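Local coordinates for uncharacterized hypothetical protein (Parabacteroides merdae, PDB 4EI0) that is of unknown function and belongs to the DUF4466 family, with a chain rich in antiparallel beta sheet, at residues I195-S200 with L205-Y210; I295-A298 with V303-S306; K216-G221 with T268-G273. All coordinates share one frame; numbering follows the deposited sequence.

Contact 1: residues I195-S200 with L205-Y210; sequences IMYAYS and LSHAFY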
ATOM      1  N   ILE B 195      -4.613 -11.096 -51.778  1.00 47.77           N
ATOM      2  CA  ILE B 195      -3.349 -11.832 -51.790  1.00 48.58           C
ATOM      3  C   ILE B 195      -3.653 -13.309 -51.622  1.00 46.62           C
ATOM      4  O   ILE B 195      -4.506 -13.683 -50.803  1.00 44.57           O
ATOM      5  CB  ILE B 195      -2.398 -11.364 -50.630  1.00 43.90           C
ATOM      6  CG1 ILE B 195      -1.857  -9.952 -50.907  1.00 48.48           C
ATOM      7  CG2 ILE B 195      -1.215 -12.300 -50.500  1.00 45.95           C
ATOM      8  CD1 ILE B 195      -1.063  -9.318 -49.785  1.00 52.68           C
HETATM    9  N   MSE B 196      -2.965 -14.140 -52.396  1.00 46.60           N
HETATM   10  CA  MSE B 196      -2.978 -15.578 -52.191  1.00 47.26           C
HETATM   11  C   MSE B 196      -1.635 -15.997 -51.631  1.00 50.83           C
HETATM   12  O   MSE B 196      -0.587 -15.734 -52.240  1.00 45.68           O
HETATM   13  CB  MSE B 196      -3.242 -16.336 -53.482  1.00 46.73           C
HETATM   14  CG  MSE B 196      -3.207 -17.869 -53.289  1.00 49.22           C
HETATM   15 SE   MSE B 196      -3.601 -18.788 -54.917  0.75 54.71          SE
HETATM   16  CE  MSE B 196      -3.743 -20.666 -54.267  1.00 59.69           C
ATOM     17  N   TYR B 197      -1.679 -16.630 -50.467  1.00 46.60           N
ATOM     18  CA  TYR B 197      -0.502 -17.272 -49.895  1.00 46.76           C
ATOM     19  C   TYR B 197      -0.338 -18.655 -50.466  1.00 54.30           C
ATOM     20  O   TYR B 197      -1.319 -19.352 -50.698  1.00 52.20           O
ATOM     21  CB  TYR B 197      -0.677 -17.377 -48.403  1.00 46.57           C
ATOM     22  CG  TYR B 197       0.252 -18.342 -47.781  1.00 52.85           C
ATOM     23  CD1 TYR B 197       1.548 -17.948 -47.451  1.00 58.92           C
ATOM     24  CD2 TYR B 197      -0.132 -19.642 -47.523  1.00 55.35           C
ATOM     25  CE1 TYR B 197       2.442 -18.822 -46.880  1.00 57.37           C
ATOM     26  CE2 TYR B 197       0.769 -20.548 -46.947  1.00 65.55           C
ATOM     27  CZ  TYR B 197       2.056 -20.129 -46.629  1.00 65.52           C
ATOM     28  OH  TYR B 197       2.948 -20.965 -46.023  1.00 53.43           O
ATOM     29  N   ALA B 198       0.907 -19.053 -50.685  1.00 57.63           N
ATOM     30  CA  ALA B 198       1.242 -20.423 -50.995  1.00 56.04           C
ATOM     31  C   ALA B 198       2.605 -20.737 -50.400  1.00 63.47           C
ATOM     32  O   ALA B 198       3.463 -19.881 -50.400  1.00 53.52           O
ATOM     33  CB  ALA B 198       1.306 -20.597 -52.488  1.00 58.98           C
ATOM     34  N   TYR B 199       2.819 -21.967 -49.950  1.00 67.86           N
ATOM     35  CA  TYR B 199       4.153 -22.452 -49.594  1.00 57.12           C
ATOM     36  C   TYR B 199       4.660 -23.375 -50.660  1.00 67.91           C
ATOM     37  O   TYR B 199       3.971 -24.272 -51.035  1.00 70.04           O
ATOM     38  CB  TYR B 199       4.092 -23.256 -48.313  1.00 62.61           C
ATOM     39  CG  TYR B 199       5.419 -23.868 -47.918  1.00 65.06           C
ATOM     40  CD1 TYR B 199       6.445 -23.070 -47.409  1.00 66.53           C
ATOM     41  CD2 TYR B 199       5.637 -25.237 -48.001  1.00 68.26           C
ATOM     42  CE1 TYR B 199       7.658 -23.621 -47.014  1.00 72.21           C
ATOM     43  CE2 TYR B 199       6.858 -25.803 -47.607  1.00 73.96           C
ATOM     44  CZ  TYR B 199       7.859 -24.992 -47.118  1.00 68.85           C
ATOM     45  OH  TYR B 199       9.059 -25.509 -46.747  1.00 75.51           O
ATOM     46  N   SER B 200       5.878 -23.187 -51.128  1.00 59.63           N
ATOM     47  CA  SER B 200       6.494 -24.121 -52.069  1.00 67.11           C
ATOM     48  C   SER B 200       7.693 -24.768 -51.384  1.00 61.65           C
ATOM     49  O   SER B 200       8.380 -24.151 -50.560  1.00 68.17           O
ATOM     50  CB  SER B 200       6.925 -23.399 -53.350  1.00 63.10           C
ATOM     51  OG  SER B 200       7.865 -24.137 -54.098  1.00 66.60           O
ATOM     52  N   LEU B 205      11.331 -20.116 -53.545  1.00 70.54           N
ATOM     53  CA  LEU B 205       9.951 -19.603 -53.465  1.00 63.72           C
ATOM     54  C   LEU B 205       9.494 -19.639 -51.999  1.00 62.56           C
ATOM     55  O   LEU B 205       9.036 -18.635 -51.451  1.00 55.22           O
ATOM     56  CB  LEU B 205       9.016 -20.439 -54.348  1.00 71.33           C
ATOM     57  CG  LEU B 205       9.410 -20.668 -55.831  1.00 77.97           C
ATOM     58  CD1 LEU B 205       8.276 -21.410 -56.513  1.00 68.79           C
ATOM     59  CD2 LEU B 205       9.734 -19.399 -56.635  1.00 64.41           C
ATOM     60  N   SER B 206       9.637 -20.793 -51.344  1.00 57.08           N
ATOM     61  CA  SER B 206       9.299 -20.918 -49.919  1.00 56.80           C
ATOM     62  C   SER B 206       7.862 -20.352 -49.617  1.00 61.65           C
ATOM     63  O   SER B 206       6.921 -20.606 -50.379  1.00 61.99           O
ATOM     64  CB  SER B 206      10.412 -20.244 -49.107  1.00 56.80           C
ATOM     65  OG  SER B 206      10.090 -20.136 -47.756  1.00 57.93           O
ATOM     66  N   HIS B 207       7.710 -19.592 -48.538  1.00 58.11           N
ATOM     67  CA  HIS B 207       6.453 -18.911 -48.210  1.00 52.84           C
ATOM     68  C   HIS B 207       6.267 -17.706 -49.116  1.00 56.47           C
ATOM     69  O   HIS B 207       7.083 -16.832 -49.115  1.00 52.85           O
ATOM     70  CB  HIS B 207       6.483 -18.484 -46.766  1.00 57.36           C
ATOM     71  CG  HIS B 207       6.582 -19.639 -45.773  1.00 59.48           C
ATOM     72  ND1 HIS B 207       5.537 -20.413 -45.456  1.00 58.35           N
ATOM     73  CD2 HIS B 207       7.637 -20.080 -44.987  1.00 68.09           C
ATOM     74  CE1 HIS B 207       5.898 -21.306 -44.535  1.00 61.35           C
ATOM     75  NE2 HIS B 207       7.186 -21.100 -44.240  1.00 57.28           N
ATOM     76  N   ALA B 208       5.194 -17.655 -49.907  1.00 50.86           N
ATOM     77  CA  ALA B 208       5.028 -16.659 -50.955  1.00 46.30           C
ATOM     78  C   ALA B 208       3.687 -15.969 -50.864  1.00 52.56           C
ATOM     79  O   ALA B 208       2.715 -16.557 -50.358  1.00 52.17           O
ATOM     80  CB  ALA B 208       5.208 -17.291 -52.328  1.00 41.35           C
ATOM     81  N   PHE B 209       3.638 -14.712 -51.306  1.00 49.82           N
ATOM     82  CA  PHE B 209       2.384 -13.967 -51.475  1.00 48.64           C
ATOM     83  C   PHE B 209       2.284 -13.641 -52.952  1.00 48.21           C
ATOM     84  O   PHE B 209       3.222 -13.109 -53.567  1.00 50.56           O
ATOM     85  CB  PHE B 209       2.348 -12.642 -50.738  1.00 52.90           C
ATOM     86  CG  PHE B 209       2.142 -12.725 -49.245  1.00 48.93           C
ATOM     87  CD1 PHE B 209       1.697 -13.871 -48.601  1.00 44.72           C
ATOM     88  CD2 PHE B 209       2.336 -11.575 -48.477  1.00 48.32           C
ATOM     89  CE1 PHE B 209       1.477 -13.876 -47.220  1.00 46.22           C
ATOM     90  CE2 PHE B 209       2.152 -11.579 -47.105  1.00 48.45           C
ATOM     91  CZ  PHE B 209       1.689 -12.733 -46.471  1.00 45.68           C
ATOM     92  N   TYR B 210       1.145 -13.976 -53.545  1.00 48.93           N
ATOM     93  CA  TYR B 210       0.896 -13.723 -54.950  1.00 42.37           C
ATOM     94  C   TYR B 210      -0.363 -12.905 -55.114  1.00 45.17           C
ATOM     95  O   TYR B 210      -1.194 -12.849 -54.235  1.00 51.68           O
ATOM     96  CB  TYR B 210       0.702 -15.022 -55.692  1.00 45.98           C
ATOM     97  CG  TYR B 210       1.836 -15.962 -55.563  1.00 49.39           C
ATOM     98  CD1 TYR B 210       3.081 -15.633 -56.083  1.00 52.77           C
ATOM     99  CD2 TYR B 210       1.685 -17.206 -54.956  1.00 48.95           C
ATOM    100  CE1 TYR B 210       4.131 -16.514 -56.020  1.00 56.72           C
ATOM    101  CE2 TYR B 210       2.749 -18.111 -54.897  1.00 53.15           C
ATOM    102  CZ  TYR B 210       3.966 -17.754 -55.440  1.00 58.40           C
ATOM    103  OH  TYR B 210       5.062 -18.615 -55.389  1.00 56.53           O
TER

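Contact 2: residues I295-A298 with V303-S306; sequences INKA and VTVS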
ATOM      1  N   ILE B 295       4.781 -11.173 -40.313  1.00 44.67           N
ATOM      2  CA  ILE B 295       4.870 -12.626 -40.135  1.00 43.77           C
ATOM      3  C   ILE B 295       5.388 -12.929 -38.737  1.00 44.81           C
ATOM      4  O   ILE B 295       6.581 -12.823 -38.480  1.00 53.87           O
ATOM      5  CB  ILE B 295       5.768 -13.292 -41.186  1.00 47.30           C
ATOM      6  CG1 ILE B 295       5.397 -12.861 -42.623  1.00 48.62           C
ATOM      7  CG2 ILE B 295       5.759 -14.817 -41.049  1.00 44.47           C
ATOM      8  CD1 ILE B 295       3.978 -13.055 -43.072  1.00 46.00           C
ATOM      9  N   ASN B 296       4.501 -13.278 -37.812  1.00 40.41           N
ATOM     10  CA  ASN B 296       4.884 -13.582 -36.435  1.00 45.73           C
ATOM     11  C   ASN B 296       5.708 -14.875 -36.338  1.00 51.18           C
ATOM     12  O   ASN B 296       6.675 -14.939 -35.583  1.00 54.92           O
ATOM     13  CB  ASN B 296       3.642 -13.739 -35.520  1.00 48.48           C
ATOM     14  CG  ASN B 296       2.790 -12.497 -35.448  1.00 44.64           C
ATOM     15  OD1 ASN B 296       1.765 -12.412 -36.124  1.00 51.40           O
ATOM     16  ND2 ASN B 296       3.142 -11.571 -34.572  1.00 45.41           N
ATOM     17  N   LYS B 297       5.347 -15.871 -37.148  1.00 49.66           N
ATOM     18  CA  LYS B 297       5.931 -17.242 -37.100  1.00 54.60           C
ATOM     19  C   LYS B 297       5.684 -17.909 -38.437  1.00 51.71           C
ATOM     20  O   LYS B 297       4.694 -17.573 -39.096  1.00 58.70           O
ATOM     21  CB  LYS B 297       5.216 -18.085 -36.033  1.00 60.15           C
ATOM     22  CG  LYS B 297       5.421 -17.706 -34.573  1.00 68.03           C
ATOM     23  CD  LYS B 297       4.701 -18.696 -33.644  1.00 89.76           C
ATOM     24  CE  LYS B 297       3.185 -18.471 -33.626  1.00 97.76           C
ATOM     25  NZ  LYS B 297       2.397 -19.729 -33.788  1.00 75.84           N
ATOM     26  N   ALA B 298       6.557 -18.818 -38.865  1.00 48.90           N
ATOM     27  CA  ALA B 298       6.328 -19.530 -40.110  1.00 52.94           C
ATOM     28  C   ALA B 298       7.037 -20.872 -40.076  1.00 61.55           C
ATOM     29  O   ALA B 298       8.219 -20.918 -39.817  1.00 72.94           O
ATOM     30  CB  ALA B 298       6.798 -18.721 -41.336  1.00 55.76           C
ATOM     31  N   VAL B 303       1.636 -20.514 -41.141  1.00 55.30           N
ATOM     32  CA  VAL B 303       2.143 -19.183 -40.884  1.00 49.13           C
ATOM     33  C   VAL B 303       1.205 -18.458 -39.989  1.00 49.61           C
ATOM     34  O   VAL B 303       0.005 -18.577 -40.130  1.00 61.07           O
ATOM     35  CB  VAL B 303       2.300 -18.476 -42.248  1.00 52.05           C
ATOM     36  CG1 VAL B 303       2.705 -17.026 -42.080  1.00 49.23           C
ATOM     37  CG2 VAL B 303       3.318 -19.250 -43.098  1.00 51.94           C
ATOM     38  N   THR B 304       1.716 -17.675 -39.061  1.00 52.04           N
ATOM     39  CA  THR B 304       0.901 -16.769 -38.285  1.00 48.62           C
ATOM     40  C   THR B 304       1.177 -15.301 -38.687  1.00 52.04           C
ATOM     41  O   THR B 304       2.332 -14.877 -38.678  1.00 48.06           O
ATOM     42  CB  THR B 304       1.190 -16.929 -36.779  1.00 57.24           C
ATOM     43  OG1 THR B 304       1.058 -18.310 -36.416  1.00 49.40           O
ATOM     44  CG2 THR B 304       0.237 -16.116 -35.928  1.00 51.97           C
ATOM     45  N   VAL B 305       0.122 -14.532 -38.989  1.00 44.13           N
ATOM     46  CA  VAL B 305       0.266 -13.132 -39.398  1.00 44.60           C
ATOM     47  C   VAL B 305      -0.519 -12.236 -38.462  1.00 46.97           C
ATOM     48  O   VAL B 305      -1.475 -12.675 -37.845  1.00 49.61           O
ATOM     49  CB  VAL B 305      -0.160 -12.900 -40.872  1.00 40.36           C
ATOM     50  CG1 VAL B 305       0.564 -13.839 -41.826  1.00 43.21           C
ATOM     51  CG2 VAL B 305      -1.661 -13.041 -41.043  1.00 47.00           C
ATOM     52  N   SER B 306      -0.080 -10.999 -38.357  1.00 41.91           N
ATOM     53  CA  SER B 306      -0.797  -9.921 -37.708  1.00 48.06           C
ATOM     54  C   SER B 306      -0.777  -8.694 -38.637  1.00 46.34           C
ATOM     55  O   SER B 306       0.208  -8.451 -39.296  1.00 41.68           O
ATOM     56  CB  SER B 306      -0.107  -9.590 -36.404  1.00 46.04           C
ATOM     57  OG  SER B 306      -0.066 -10.749 -35.577  1.00 51.57           O
TER

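Contact 3: residues K216-G221 with T268-G273; sequences KEYMGG and TNYILG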
ATOM      1  N   LYS B 216       3.730 -16.246 -63.730  1.00 66.21           N
ATOM      2  CA  LYS B 216       3.617 -17.715 -63.657  1.00 67.87           C
ATOM      3  C   LYS B 216       4.984 -18.325 -63.293  1.00 62.96           C
ATOM      4  O   LYS B 216       5.072 -19.236 -62.467  1.00 70.80           O
ATOM      5  CB  LYS B 216       3.041 -18.291 -64.970  1.00 62.66           C
ATOM      6  N   GLU B 217       6.053 -17.722 -63.812  1.00 73.33           N
ATOM      7  CA  GLU B 217       7.437 -18.149 -63.531  1.00 76.48           C
ATOM      8  C   GLU B 217       7.738 -18.317 -62.022  1.00 81.41           C
ATOM      9  O   GLU B 217       8.511 -19.183 -61.653  1.00 72.93           O
ATOM     10  CB  GLU B 217       8.480 -17.140 -64.108  1.00 80.19           C
ATOM     11  CG  GLU B 217       7.969 -15.986 -64.998  1.00 92.55           C
ATOM     12  CD  GLU B 217       9.048 -14.939 -65.281  1.00111.63           C
ATOM     13  OE1 GLU B 217      10.227 -15.321 -65.461  1.00112.50           O
ATOM     14  OE2 GLU B 217       8.719 -13.728 -65.317  1.00108.11           O
ATOM     15  N   TYR B 218       7.167 -17.478 -61.152  1.00 69.12           N
ATOM     16  CA  TYR B 218       7.550 -17.470 -59.726  1.00 75.18           C
ATOM     17  C   TYR B 218       6.524 -18.138 -58.835  1.00 68.83           C
ATOM     18  O   TYR B 218       6.621 -18.032 -57.605  1.00 59.17           O
ATOM     19  CB  TYR B 218       7.821 -16.034 -59.232  1.00 72.97           C
ATOM     20  CG  TYR B 218       8.970 -15.404 -59.961  1.00 80.36           C
ATOM     21  CD1 TYR B 218      10.259 -15.932 -59.836  1.00 87.48           C
ATOM     22  CD2 TYR B 218       8.772 -14.315 -60.807  1.00 77.21           C
ATOM     23  CE1 TYR B 218      11.324 -15.389 -60.527  1.00 81.26           C
ATOM     24  CE2 TYR B 218       9.831 -13.757 -61.499  1.00 80.02           C
ATOM     25  CZ  TYR B 218      11.101 -14.305 -61.357  1.00 84.52           C
ATOM     26  OH  TYR B 218      12.155 -13.767 -62.035  1.00 79.42           O
HETATM   27  N   MSE B 219       5.550 -18.829 -59.444  1.00 67.66           N
HETATM   28  CA  MSE B 219       4.413 -19.359 -58.686  1.00 69.76           C
HETATM   29  C   MSE B 219       4.503 -20.844 -58.368  1.00 60.02           C
HETATM   30  O   MSE B 219       3.689 -21.356 -57.610  1.00 61.34           O
HETATM   31  CB  MSE B 219       3.118 -19.016 -59.409  1.00 63.40           C
HETATM   32  CG  MSE B 219       2.808 -17.528 -59.350  1.00 56.53           C
HETATM   33 SE   MSE B 219       1.061 -17.076 -60.062  0.75 72.49          SE
HETATM   34  CE  MSE B 219      -0.018 -18.022 -58.699  1.00 55.33           C
ATOM     35  N   GLY B 220       5.517 -21.507 -58.916  1.00 64.30           N
ATOM     36  CA  GLY B 220       5.790 -22.907 -58.600  1.00 73.20           C
ATOM     37  C   GLY B 220       4.539 -23.774 -58.658  1.00 80.89           C
ATOM     38  O   GLY B 220       4.264 -24.516 -57.724  1.00 81.46           O
ATOM     39  N   GLY B 221       3.746 -23.651 -59.724  1.00 65.65           N
ATOM     40  CA  GLY B 221       2.542 -24.471 -59.871  1.00 68.15           C
ATOM     41  C   GLY B 221       1.252 -23.992 -59.209  1.00 72.11           C
ATOM     42  O   GLY B 221       0.193 -24.506 -59.535  1.00 82.07           O
ATOM     43  N   THR B 268       6.093  -4.292 -55.901  1.00 56.26           N
ATOM     44  CA  THR B 268       6.161  -5.512 -56.683  1.00 54.78           C
ATOM     45  C   THR B 268       4.796  -6.211 -56.657  1.00 51.49           C
ATOM     46  O   THR B 268       3.907  -5.872 -55.805  1.00 49.91           O
ATOM     47  CB  THR B 268       7.309  -6.416 -56.163  1.00 63.48           C
ATOM     48  OG1 THR B 268       7.445  -7.543 -57.019  1.00 81.36           O
ATOM     49  CG2 THR B 268       7.084  -6.903 -54.733  1.00 52.89           C
ATOM     50  N   ASN B 269       4.616  -7.199 -57.541  1.00 50.65           N
ATOM     51  CA  ASN B 269       3.359  -7.978 -57.565  1.00 50.99           C
ATOM     52  C   ASN B 269       3.496  -9.427 -57.096  1.00 54.24           C
ATOM     53  O   ASN B 269       2.607 -10.233 -57.316  1.00 56.13           O
ATOM     54  CB  ASN B 269       2.732  -7.930 -58.950  1.00 50.61           C
ATOM     55  CG  ASN B 269       3.652  -8.514 -60.012  1.00 54.02           C
ATOM     56  OD1 ASN B 269       4.721  -9.007 -59.716  1.00 62.34           O
ATOM     57  ND2 ASN B 269       3.240  -8.431 -61.245  1.00 70.51           N
ATOM     58  N   TYR B 270       4.613  -9.752 -56.462  1.00 49.80           N
ATOM     59  CA  TYR B 270       4.778 -11.035 -55.766  1.00 48.54           C
ATOM     60  C   TYR B 270       5.865 -10.869 -54.731  1.00 50.56           C
ATOM     61  O   TYR B 270       6.729 -10.010 -54.881  1.00 60.79           O
ATOM     62  CB  TYR B 270       5.149 -12.183 -56.718  1.00 51.28           C
ATOM     63  CG  TYR B 270       6.572 -12.076 -57.276  1.00 55.44           C
ATOM     64  CD1 TYR B 270       6.863 -11.209 -58.320  1.00 61.75           C
ATOM     65  CD2 TYR B 270       7.621 -12.788 -56.716  1.00 65.97           C
ATOM     66  CE1 TYR B 270       8.156 -11.075 -58.806  1.00 62.26           C
ATOM     67  CE2 TYR B 270       8.913 -12.663 -57.197  1.00 62.78           C
ATOM     68  CZ  TYR B 270       9.169 -11.798 -58.240  1.00 70.02           C
ATOM     69  OH  TYR B 270      10.430 -11.650 -58.744  1.00 69.74           O
ATOM     70  N   ILE B 271       5.818 -11.673 -53.670  1.00 46.01           N
ATOM     71  CA  ILE B 271       6.871 -11.739 -52.647  1.00 45.08           C
ATOM     72  C   ILE B 271       7.216 -13.208 -52.382  1.00 55.47           C
ATOM     73  O   ILE B 271       6.332 -14.028 -52.171  1.00 55.37           O
ATOM     74  CB  ILE B 271       6.434 -11.103 -51.334  1.00 46.31           C
ATOM     75  CG1 ILE B 271       6.252  -9.578 -51.517  1.00 50.79           C
ATOM     76  CG2 ILE B 271       7.457 -11.420 -50.238  1.00 51.98           C
ATOM     77  CD1 ILE B 271       5.681  -8.933 -50.267  1.00 56.43           C
ATOM     78  N   LEU B 272       8.498 -13.525 -52.392  1.00 48.73           N
ATOM     79  CA  LEU B 272       9.001 -14.881 -52.113  1.00 56.16           C
ATOM     80  C   LEU B 272       9.793 -14.865 -50.802  1.00 60.53           C
ATOM     81  O   LEU B 272      10.160 -13.804 -50.309  1.00 55.05           O
ATOM     82  CB  LEU B 272       9.900 -15.388 -53.263  1.00 55.94           C
ATOM     83  CG  LEU B 272       9.313 -15.334 -54.700  1.00 52.99           C
ATOM     84  CD1 LEU B 272      10.262 -15.775 -55.782  1.00 54.00           C
ATOM     85  CD2 LEU B 272       8.031 -16.152 -54.817  1.00 50.38           C
ATOM     86  N   GLY B 273      10.054 -16.040 -50.239  1.00 60.69           N
ATOM     87  CA  GLY B 273      10.885 -16.154 -49.054  1.00 52.36           C
ATOM     88  C   GLY B 273      10.447 -15.424 -47.809  1.00 65.80           C
ATOM     89  O   GLY B 273      11.276 -14.897 -47.077  1.00 62.75           O
TER

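Contact 1: residues I195-S200 with L205-Y210
Tyr197 and His207 run alongside each other on one face of an antiparallel beta hairpin, the phenol oxygen near the imidazole plane at its edge. The hydrogen bond between Tyr197 OH and His207 ND1 measures 2.7 Å. The ring centroids are 6.0 Å apart and each ring meets the other at its edge, so the planes, though only 24° apart, do not stack. Tyr199 completes this aromatic cluster from another direction: its CD1 sits over one face of the imidazole, displaced toward the rim and 3.4 Å from His207 CE1, the ring planes inclined at 47°. Tyr199 reaches that position because CG is anti to the backbone N (chi1 176°). The imidazole is therefore held at its edge by one tyrosine and touched on a face by the next. Farther along, Ile195 CG2 rests 3.6 Å from Phe209 CB. The reverse face carries Met196, Ala198, Ala208 and Tyr210. Backbone bonds pair Met196 with Tyr210 and Ala198 with Ala208, while Ser200 N donates to Ser206 O close to the turn. The Tyr210 ring, whose OH bonds outside the hairpin to Tyr218 O, presents its edge to a methyl group, with Tyr210 CE2 3.8 Å from Ala198 CB.

Contact 2: residues I295-A298 with V303-S306
Thr304 is met by two successive residues, Asn296 and Lys297, the mark of a classic beta bulge in this antiparallel hairpin. Two backbone bonds give the evidence: Asn296 N reaches Thr304 O over 2.8 Å but with a bent N-H...O angle of 133°, whereas Thr304 N meets Lys297 O at 3.0 Å and a straighter 163°. The extra residue shifts the register by one between the Ile295-Val305 and Lys297-Thr304 pairs, yet Ile295, Val305, Ala298 and Val303 still share one face. There Ile295 CD1 touches Val305 CG1 at 3.7 Å, and Ile295 CG2 lies near Val303 CG1. On the other face Lys297 runs alongside Thr304, bending at its outer torsions so that Lys297 NZ makes a weak hydrogen bond to Thr304 OG1 (3.3 Å).

The side chain of Asn296 reaches across to Ser306, whose hydroxyl donates to the amide oxygen. Around that pair, Leu245 O accepts a hydrogen bond from Asn296 ND2, and Asn156 N on the adjoining strand 152-159 bonds to Ser306 OG; together these partners would limit rotation of the amide. With OG of Ser306 anti to the carbonyl carbon (chi1 -58°), the hydroxyl is directed at the amide, leaving Ser306 OG and Asn296 OD1 2.5 Å apart.

Contact 3: residues K216-G221 with T268-G273
Tyr218 lays its ring over that of Tyr270 in an offset (parallel-displaced) stack, joining the loop after strand 207-210 to the weakly bonded strand 270-274 at the margin of an antiparallel sheet. The planes are only 9° apart and the ring centroids 4.7 Å, a combination that demonstrates near-parallel rings slid past one another. The displacement is evident in the atoms: Tyr218 CD2 lies over one face of the Tyr270 ring, toward its rim and 3.6 Å from Tyr270 CZ, while Tyr270 OH lies over a face of the Tyr218 ring, 3.5 Å from Tyr218 CE2. The phenol oxygen of Tyr270 thus meets ring carbons, and no hydrogen bond spans the two segments.

Tyr270 holds CG between its backbone N and carbonyl carbon (chi1 70°), which turns the ring toward the loop. Leu272, two residues on, also points toward Tyr218 and approaches with both methyl branches, of which CD1 is 4.1 Å from Tyr218 CD1. The leucine runs roughly perpendicular to the Tyr218 side chain and adds an aliphatic contact beside the stack.

An alanine in place of Tyr270 would probably leave one face of the Tyr218 ring without its aromatic partner, open a gap between loop and strand, and let that ring turn more freely.

Outside the pair, Tyr270 packs on Ser214 and Pro215 of the loop and on Tyr210 of strand 207-210, so its ring also borders the neighbouring strand of its own sheet. This is a surface contact, with both tyrosines partly exposed and just 166 Å² buried between the segments. The second methyl of the leucine meets main chain instead of ring: the Tyr218 backbone O stands 3.6 Å from Leu272 CD2.

Strand 207-210 joins all three contacts. Contacts 1 and 3 have centres about 7 Å apart and share a sheet: Phe209 N lies 2.9 Å from Ile271 O, a probable hydrogen bond between neighbouring strands, and Ala208 CB packs 3.5 Å from Ile271 O. Contact 2 belongs to a different sheet, packed against the aromatic face of contact 1 at about 13 Å between centres. Val303 CG2 sits 3.4 Å from Tyr197 OH, and Ala298 and Ile295 meet His207 and Phe209. Contacts 2 and 3 do not touch, their nearest atoms being about 8 Å apart, so contact 1 is the one that touches both of the others.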